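Local coordinates for protein beta-xylanase (Caldicellulosiruptor kristjanssonii, PDB 7NWN) that probably binds plant cell-wall polysaccharide through its family 9 carbohydrate-binding module, part of a hyperthermostable multimodular xylanase-glucuronoyl esterase, at residues 154-166 against 195-207. Residues are numbered along the deposited sequence; the frame is centred on the assembly and turned at random.
Sequences KKPINGTIMGFEF and SLFGEIKLKGRSD. With EDO (1,2-ethanediol), chain J.
Strands 161-166 and 198-202 pair antiparallel in the mixed sheet of this beta-sandwich carbohydrate-binding module, and the turn leading into the first strand continues the pairing. M162 and I200 form a hydrogen-bonded pair, M162 N giving to I200 O at 2.9 Å and I200 N returning to M162 O. F164 N reaches G198 O from above the carbonyl plane, while the return bond from G198 N to F164 O is weak, and the F197 ring then lies obliquely over the G163-E165 backbone and E165 CB. L202 N gives to T160 O, and G159 N to L202 O (2.7 Å). G159 suits the type II turn 157-160, since its positive phi (94°) would jam a side chain against the preceding carbonyl. T160 steadies this turn: its OG1 and N both approach I157 O from the same face.

Past the strands, the side chain of N158 carries the pairing on, an amide suiting the place because it accepts and donates at once. It meets the backbone of R205 twice, OD1 accepting from N at 2.8 Å and ND2 giving to O at 2.8 Å, nearly straight and each in the acceptor's carbonyl plane. A water links ND2 to D207 OD2.

Apolar chains fill the inward face. I200 sends CG2 to F164 CB (3.7 Å) and, with CG1 between backbone N and carbonyl carbon (chi1 58°), CD1 to M162 CE. M162 bends at chi3 (-70°), which also turns its CE towards L202 CD1, itself pressed tightly on P156 CB (3.4 Å). On the other face, the aliphatic part of K201 crosses I161 CG1.

Strand 58-66 of the second sheet packs against the face bearing F164, I200 and L202, with L63 on I200 and W65 on P156 and L202; strand 93-99 flanks 161-166, and strand 22-25 runs parallel beside 198-202.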
loop_
_atom_site.group_PDB
_atom_site.type_symbol
_atom_site.label_atom_id
_atom_site.label_comp_id
_atom_site.label_asym_id
_atom_site.label_seq_id
_atom_site.Cartn_x
_atom_site.Cartn_y
_atom_site.Cartn_z
ATOM N N LYS A 154 -4.576 14.782 -7.898
ATOM C CA LYS A 154 -4.265 14.985 -9.303
ATOM C C LYS A 154 -5.026 13.927 -10.104
ATOM O O LYS A 154 -5.050 12.764 -9.707
ATOM C CB LYS A 154 -2.747 14.871 -9.482
ATOM C CG LYS A 154 -2.290 14.201 -10.777
ATOM C CD LYS A 154 -0.785 14.106 -10.968
ATOM C CE LYS A 154 -0.099 15.453 -10.843
ATOM N NZ LYS A 154 1.100 15.546 -11.709
ATOM N N LYS A 155 -5.647 14.328 -11.222
ATOM C CA LYS A 155 -6.349 13.395 -12.097
ATOM C C LYS A 155 -5.337 12.459 -12.745
ATOM O O LYS A 155 -4.463 12.904 -13.468
ATOM C CB LYS A 155 -7.073 14.131 -13.229
ATOM C CG LYS A 155 -8.561 14.354 -12.989
ATOM C CD LYS A 155 -8.863 15.399 -11.922
ATOM C CE LYS A 155 -10.320 15.818 -11.848
ATOM N NZ LYS A 155 -10.523 16.907 -10.857
ATOM N N PRO A 156 -5.351 11.138 -12.477
ATOM C CA PRO A 156 -4.367 10.284 -13.136
ATOM C C PRO A 156 -4.833 9.947 -14.543
ATOM O O PRO A 156 -6.025 9.903 -14.817
ATOM C CB PRO A 156 -4.355 9.057 -12.209
ATOM C CG PRO A 156 -5.773 8.995 -11.664
ATOM C CD PRO A 156 -6.185 10.446 -11.462
ATOM N N ILE A 157 -3.871 9.684 -15.421
ATOM C CA ILE A 157 -4.117 9.317 -16.793
ATOM C C ILE A 157 -3.084 8.252 -17.103
ATOM O O ILE A 157 -2.142 8.086 -16.326
ATOM C CB ILE A 157 -3.951 10.562 -17.688
ATOM C CG1 ILE A 157 -2.570 11.214 -17.534
ATOM C CG2 ILE A 157 -5.091 11.526 -17.401
ATOM C CD1 ILE A 157 -2.108 12.056 -18.741
ATOM N N ASN A 158 -3.255 7.546 -18.225
ATOM C CA ASN A 158 -2.262 6.568 -18.647
ATOM C C ASN A 158 -0.913 7.252 -18.787
ATOM O O ASN A 158 -0.860 8.315 -19.383
ATOM C CB ASN A 158 -2.603 5.991 -20.011
ATOM C CG ASN A 158 -3.795 5.058 -19.964
ATOM O OD1 ASN A 158 -3.902 4.212 -19.072
ATOM N ND2 ASN A 158 -4.664 5.179 -20.959
ATOM N N GLY A 159 0.131 6.646 -18.220
ATOM C CA GLY A 159 1.477 7.180 -18.272
ATOM C C GLY A 159 1.852 8.028 -17.054
ATOM O O GLY A 159 3.031 8.255 -16.852
ATOM N N THR A 160 0.882 8.469 -16.234
ATOM C CA THR A 160 1.198 9.062 -14.939
ATOM C C THR A 160 2.237 8.234 -14.186
ATOM O O THR A 160 2.177 6.993 -14.184
ATOM C CB THR A 160 -0.026 9.233 -14.044
ATOM O OG1 THR A 160 -0.878 10.101 -14.780
ATOM C CG2 THR A 160 0.280 9.856 -12.688
ATOM N N ILE A 161 3.230 8.930 -13.593
ATOM C CA ILE A 161 4.199 8.262 -12.730
ATOM C C ILE A 161 4.077 8.881 -11.350
ATOM O O ILE A 161 4.019 10.114 -11.237
ATOM C CB ILE A 161 5.649 8.285 -13.254
ATOM C CG1 ILE A 161 5.751 7.593 -14.613
ATOM C CG2 ILE A 161 6.619 7.647 -12.263
ATOM C CD1 ILE A 161 7.090 7.764 -15.288
ATOM N N MET A 162 4.017 7.999 -10.327
ATOM C CA MET A 162 4.085 8.455 -8.943
ATOM C C MET A 162 5.220 7.728 -8.212
ATOM O O MET A 162 5.652 6.653 -8.623
ATOM C CB MET A 162 2.752 8.261 -8.215
ATOM C CG MET A 162 1.656 9.112 -8.819
ATOM S SD MET A 162 -0.008 8.865 -8.117
ATOM C CE MET A 162 -0.379 7.232 -8.723
ATOM N N GLY A 163 5.745 8.370 -7.160
ATOM C CA GLY A 163 6.595 7.627 -6.247
ATOM C C GLY A 163 5.709 6.814 -5.289
ATOM O O GLY A 163 4.647 7.282 -4.868
ATOM N N PHE A 164 6.178 5.616 -4.946
ATOM C CA PHE A 164 5.410 4.730 -4.087
ATOM C C PHE A 164 6.388 3.917 -3.245
ATOM O O PHE A 164 7.389 3.441 -3.773
ATOM C CB PHE A 164 4.560 3.825 -4.996
ATOM C CG PHE A 164 3.800 2.735 -4.294
ATOM C CD1 PHE A 164 2.580 3.019 -3.691
ATOM C CD2 PHE A 164 4.320 1.459 -4.212
ATOM C CE1 PHE A 164 1.904 2.019 -3.012
ATOM C CE2 PHE A 164 3.646 0.473 -3.495
ATOM C CZ PHE A 164 2.436 0.756 -2.933
ATOM N N GLU A 165 6.005 3.623 -1.995
ATOM C CA GLU A 165 6.664 2.592 -1.197
ATOM C C GLU A 165 5.585 1.790 -0.439
ATOM O O GLU A 165 4.507 2.313 -0.176
ATOM C CB GLU A 165 7.723 3.236 -0.266
ATOM C CG GLU A 165 8.416 2.302 0.750
ATOM C CD GLU A 165 9.212 1.119 0.213
ATOM O OE1 GLU A 165 8.792 0.466 -0.795
ATOM O OE2 GLU A 165 10.280 0.812 0.800
ATOM N N PHE A 166 5.923 0.534 -0.117
ATOM C CA PHE A 166 5.150 -0.400 0.684
ATOM C C PHE A 166 6.072 -0.973 1.777
ATOM O O PHE A 166 7.185 -1.409 1.492
ATOM C CB PHE A 166 4.591 -1.511 -0.218
ATOM C CG PHE A 166 3.751 -2.520 0.523
ATOM C CD1 PHE A 166 2.443 -2.238 0.904
ATOM C CD2 PHE A 166 4.316 -3.738 0.902
ATOM C CE1 PHE A 166 1.713 -3.169 1.630
ATOM C CE2 PHE A 166 3.581 -4.659 1.633
ATOM C CZ PHE A 166 2.283 -4.362 1.994
ATOM N N SER A 195 12.442 10.645 -2.002
ATOM C CA SER A 195 13.303 10.273 -3.116
ATOM C C SER A 195 13.721 8.821 -3.007
ATOM O O SER A 195 14.248 8.250 -3.955
ATOM C CB SER A 195 14.518 11.204 -3.211
ATOM O OG SER A 195 15.535 10.893 -2.262
ATOM N N LEU A 196 13.486 8.210 -1.846
ATOM C CA LEU A 196 13.822 6.805 -1.679
ATOM C C LEU A 196 12.694 5.889 -2.178
ATOM O O LEU A 196 12.886 4.659 -2.221
ATOM C CB LEU A 196 14.083 6.549 -0.184
ATOM C CG LEU A 196 15.320 7.207 0.423
ATOM C CD1 LEU A 196 15.466 6.855 1.902
ATOM C CD2 LEU A 196 16.572 6.808 -0.338
ATOM N N PHE A 197 11.501 6.458 -2.485
ATOM C CA PHE A 197 10.367 5.637 -2.929
ATOM C C PHE A 197 10.724 5.020 -4.275
ATOM O O PHE A 197 11.541 5.591 -4.985
ATOM C CB PHE A 197 9.122 6.491 -3.177
ATOM C CG PHE A 197 8.571 7.171 -1.959
ATOM C CD1 PHE A 197 9.118 6.919 -0.705
ATOM C CD2 PHE A 197 7.492 8.023 -2.059
ATOM C CE1 PHE A 197 8.611 7.542 0.423
ATOM C CE2 PHE A 197 6.970 8.627 -0.925
ATOM C CZ PHE A 197 7.548 8.400 0.310
ATOM N N GLY A 198 10.114 3.888 -4.636
ATOM C CA GLY A 198 10.129 3.400 -6.007
ATOM C C GLY A 198 9.120 4.170 -6.865
ATOM O O GLY A 198 8.629 5.236 -6.460
ATOM N N GLU A 199 8.819 3.586 -8.035
ATOM C CA GLU A 199 7.913 4.199 -8.996
ATOM C C GLU A 199 6.769 3.250 -9.337
ATOM O O GLU A 199 6.971 2.042 -9.515
ATOM C CB GLU A 199 8.642 4.404 -10.326
ATOM C CG GLU A 199 9.739 5.428 -10.197
ATOM C CD GLU A 199 10.475 5.769 -11.486
ATOM O OE1 GLU A 199 10.164 5.176 -12.567
ATOM O OE2 GLU A 199 11.331 6.653 -11.403
ATOM N N ILE A 200 5.587 3.853 -9.501
ATOM C CA ILE A 200 4.494 3.180 -10.161
ATOM C C ILE A 200 4.146 4.007 -11.399
ATOM O O ILE A 200 4.094 5.234 -11.347
ATOM C CB ILE A 200 3.282 3.034 -9.198
ATOM C CG1 ILE A 200 2.775 4.381 -8.663
ATOM C CG2 ILE A 200 3.664 2.068 -8.081
ATOM C CD1 ILE A 200 1.507 4.316 -7.787
ATOM N N LYS A 201 3.844 3.294 -12.480
ATOM C CA LYS A 201 3.359 3.952 -13.688
ATOM C C LYS A 201 1.997 3.349 -14.036
ATOM O O LYS A 201 1.874 2.113 -14.105
ATOM C CB LYS A 201 4.383 3.766 -14.818
ATOM C CG LYS A 201 3.998 4.404 -16.161
ATOM C CD LYS A 201 5.189 4.525 -17.087
ATOM C CE LYS A 201 4.952 5.364 -18.318
ATOM N NZ LYS A 201 5.629 4.669 -19.432
ATOM N N LEU A 202 1.006 4.235 -14.174
ATOM C CA LEU A 202 -0.394 3.895 -14.434
ATOM C C LEU A 202 -0.568 3.637 -15.927
ATOM O O LEU A 202 -0.122 4.459 -16.743
ATOM C CB LEU A 202 -1.268 5.075 -14.007
ATOM C CG LEU A 202 -1.024 5.553 -12.579
ATOM C CD1 LEU A 202 -2.127 6.487 -12.114
ATOM C CD2 LEU A 202 -0.851 4.374 -11.653
ATOM N N LYS A 203 -1.160 2.480 -16.253
ATOM C CA LYS A 203 -1.529 2.137 -17.629
ATOM C C LYS A 203 -2.935 1.492 -17.691
ATOM O O LYS A 203 -3.574 1.204 -16.659
ATOM C CB LYS A 203 -0.472 1.150 -18.125
ATOM C CG LYS A 203 -0.512 -0.231 -17.465
ATOM C CD LYS A 203 0.417 -1.208 -18.148
ATOM C CE LYS A 203 0.271 -2.661 -17.760
ATOM N NZ LYS A 203 -1.147 -3.077 -17.795
ATOM N N GLY A 204 -3.441 1.321 -18.928
ATOM C CA GLY A 204 -4.504 0.379 -19.269
ATOM C C GLY A 204 -5.900 1.000 -19.277
ATOM O O GLY A 204 -6.890 0.280 -19.324
ATOM N N ARG A 205 -6.010 2.326 -19.128
ATOM C CA ARG A 205 -7.348 2.886 -19.141
ATOM C C ARG A 205 -7.773 3.052 -20.600
ATOM O O ARG A 205 -7.036 3.660 -21.366
ATOM C CB ARG A 205 -7.365 4.280 -18.518
ATOM C CG ARG A 205 -8.782 4.783 -18.319
ATOM C CD ARG A 205 -8.679 6.218 -17.906
ATOM N NE ARG A 205 -9.977 6.679 -17.507
ATOM C CZ ARG A 205 -10.838 7.264 -18.330
ATOM N NH1 ARG A 205 -10.512 7.455 -19.602
ATOM N NH2 ARG A 205 -12.015 7.654 -17.875
ATOM N N SER A 206 -8.959 2.559 -20.970
ATOM C CA SER A 206 -9.467 2.778 -22.318
ATOM C C SER A 206 -9.702 4.260 -22.574
ATOM O O SER A 206 -10.128 4.999 -21.680
ATOM C CB SER A 206 -10.739 2.079 -22.547
ATOM O OG SER A 206 -11.354 2.681 -23.665
ATOM N N ASP A 207 -9.487 4.673 -23.825
ATOM C CA ASP A 207 -9.747 6.059 -24.187
ATOM C C ASP A 207 -11.235 6.274 -24.460
ATOM O O ASP A 207 -11.808 7.277 -24.041
ATOM C CB ASP A 207 -8.766 6.542 -25.256
ATOM C CG ASP A 207 -7.428 6.892 -24.633
ATOM O OD1 ASP A 207 -7.416 7.777 -23.754
ATOM O OD2 ASP A 207 -6.422 6.254 -24.998
HETATM C C1 EDO J . -10.916 13.273 -9.228
HETATM O O1 EDO J . -10.120 12.793 -10.301
HETATM C C2 EDO J . -10.110 13.842 -8.125
HETATM O O2 EDO J . -9.771 15.207 -8.330
HETATM O O HOH W 1 -4.099 6.974 -23.183
#